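Local structure of methylmalonyl-CoA carboxyltransferase 12S subunit (Propionibacterium freudenreichii, 1ON3) at the interface of chains A and B. The protein transfers the carboxyl group of methylmalonyl-CoA to the biotin of the 1.3S subunit, as the hexameric core of transcarboxylase. Sequence-based numbering; all coordinates share one arbitrary frame. Chains: chain A/B, Methylmalonyl-CoA carboxyltransferase 12S subunit.

The interface of chains A and B. Residues chain A 426, 505-506, 508-510; chain B 89, 125, 128-129.
A:Tyr506 reaches across to B:Gln125 with its phenol tip, in a contact between two subunits of the homohexameric, biotin-dependent carboxyltransferase core. The C-terminal end of helix 495-505 and the 3-10 turn 506-508 of chain A meet the last turn of helix 113-129 of chain B. The phenol OH donates to the amide oxygen OE1 of B:Gln125 at 2.7 Å. The donor is tilted 27° from the carbonyl plane. OE1 itself lies at the ring edge, with ring and amide planes 51° apart. An amide oxygen suits this place because it also contacts a water, 3.0 Å from OE1, that bridges to the carboxylate OD1 of A:Asp426. Tyrosine offers two faces besides its hydroxyl: CB of A:Asp426 lies over the centre of one, while the B:Thr129 methyl CG2 approaches the other just outside the CD1–CE1 rim, 3.6 Å from CD1. An alanine here would probably leave OE1 of B:Gln125 without its phenol donor and open a gap beside the B:Thr129 methyl.

B:Thr129 bonds within its own helix through its hydroxyl and across the interface through its carbonyl. Its OG1, held between the backbone N and the carbonyl carbon (chi1 59°), donates to the B:Gln125 carbonyl one turn earlier, which directs CG2 toward the tyrosine. The small A:Thr508 hydroxyl OG1 meets the helix-end carbonyl O of B:Thr129 at 2.6 Å, in the carbonyl plane on a lone pair. Nearby, the backbone N of poorly ordered A:Arg510 donates to B:Leu128 O at 3.0 Å.

The B:Leu128 side chain lies alongside A:Lys509, pointing the same way, CG to CG at 3.9 Å. The extended lysine offers apolar methylenes, while within chain A its NZ forms a salt bridge with A:Asp426, hydrogen-bonding the syn lone pair of OD2 at 2.8 Å. At the other flank, unbranched A:Met505 bends against the apolar methylenes of extended B:Arg89, CG meeting CD at 3.4 Å.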
# COMPACT_ATOMS: atom_id res chain seq x y z
N ASP A 426 22.84 6.88 -14.71
CA ASP A 426 21.95 6.52 -15.81
C ASP A 426 22.58 6.73 -17.18
O ASP A 426 22.20 6.08 -18.16
CB ASP A 426 20.65 7.33 -15.68
CG ASP A 426 19.91 7.03 -14.38
OD1 ASP A 426 19.40 5.90 -14.23
OD2 ASP A 426 19.84 7.92 -13.52
N MET A 505 15.49 12.52 -21.14
CA MET A 505 14.99 11.15 -21.18
C MET A 505 14.81 10.54 -19.79
O MET A 505 13.92 9.72 -19.59
CB MET A 505 15.89 10.22 -22.00
CG MET A 505 15.47 8.73 -21.86
SD MET A 505 13.69 8.32 -22.18
CE MET A 505 13.79 7.92 -23.95
N TYR A 506 15.62 10.94 -18.83
CA TYR A 506 15.47 10.35 -17.50
C TYR A 506 14.57 11.15 -16.56
O TYR A 506 14.51 10.88 -15.37
CB TYR A 506 16.86 10.10 -16.89
CG TYR A 506 17.53 8.88 -17.52
CD1 TYR A 506 17.19 7.58 -17.10
CD2 TYR A 506 18.42 9.01 -18.58
CE1 TYR A 506 17.73 6.45 -17.74
CE2 TYR A 506 18.96 7.88 -19.23
CZ TYR A 506 18.61 6.61 -18.81
OH TYR A 506 19.11 5.50 -19.46
N THR A 508 11.52 10.93 -16.51
CA THR A 508 10.46 9.99 -16.13
C THR A 508 10.98 8.75 -15.40
O THR A 508 10.28 7.75 -15.27
CB THR A 508 9.66 9.52 -17.37
OG1 THR A 508 10.53 8.85 -18.30
CG2 THR A 508 9.02 10.73 -18.08
N LYS A 509 12.21 8.82 -14.91
CA LYS A 509 12.81 7.69 -14.20
C LYS A 509 12.06 7.35 -12.91
O LYS A 509 11.76 8.23 -12.12
CB LYS A 509 14.27 8.03 -13.85
CG LYS A 509 14.98 7.00 -12.98
CD LYS A 509 16.39 7.53 -12.59
CE LYS A 509 17.18 6.51 -11.76
NZ LYS A 509 18.46 7.06 -11.23
N ARG A 510 11.74 6.07 -12.72
CA ARG A 510 11.09 5.61 -11.49
C ARG A 510 11.90 4.42 -11.02
O ARG A 510 11.81 3.33 -11.59
CB ARG A 510 9.64 5.17 -11.73
CG ARG A 510 8.71 6.26 -12.18
CD ARG A 510 8.46 6.09 -13.66
NE ARG A 510 8.10 4.70 -13.97
CZ ARG A 510 8.01 4.21 -15.20
NH1 ARG A 510 8.26 5.00 -16.24
NH2 ARG A 510 7.69 2.94 -15.40
N ARG B 89 18.20 5.76 -27.70
CA ARG B 89 16.87 6.35 -27.55
C ARG B 89 16.64 7.41 -28.62
O ARG B 89 17.58 7.90 -29.25
CB ARG B 89 16.73 6.97 -26.16
CG ARG B 89 17.92 7.80 -25.73
CD ARG B 89 17.75 8.40 -24.34
NE ARG B 89 18.97 9.10 -23.94
CZ ARG B 89 20.05 8.50 -23.45
NH1 ARG B 89 20.07 7.18 -23.27
NH2 ARG B 89 21.13 9.21 -23.16
N GLN B 125 16.28 0.31 -19.70
CA GLN B 125 16.14 1.77 -19.67
C GLN B 125 14.70 2.16 -20.01
O GLN B 125 14.15 3.10 -19.42
CB GLN B 125 17.11 2.44 -20.66
CG GLN B 125 18.58 2.17 -20.36
CD GLN B 125 18.87 2.13 -18.88
OE1 GLN B 125 18.71 3.13 -18.17
NE2 GLN B 125 19.27 0.96 -18.39
N LEU B 128 12.68 1.40 -16.92
CA LEU B 128 12.99 2.39 -15.91
C LEU B 128 12.37 3.76 -16.18
O LEU B 128 11.91 4.44 -15.25
CB LEU B 128 14.51 2.54 -15.79
CG LEU B 128 15.00 3.51 -14.73
CD1 LEU B 128 14.71 2.95 -13.34
CD2 LEU B 128 16.50 3.73 -14.92
N THR B 129 12.37 4.18 -17.45
CA THR B 129 11.81 5.47 -17.81
C THR B 129 10.36 5.38 -18.31
O THR B 129 9.72 6.39 -18.61
CB THR B 129 12.65 6.13 -18.90
OG1 THR B 129 12.68 5.27 -20.05
CG2 THR B 129 14.08 6.34 -18.41
O HOH W 1 19.86 3.54 -15.43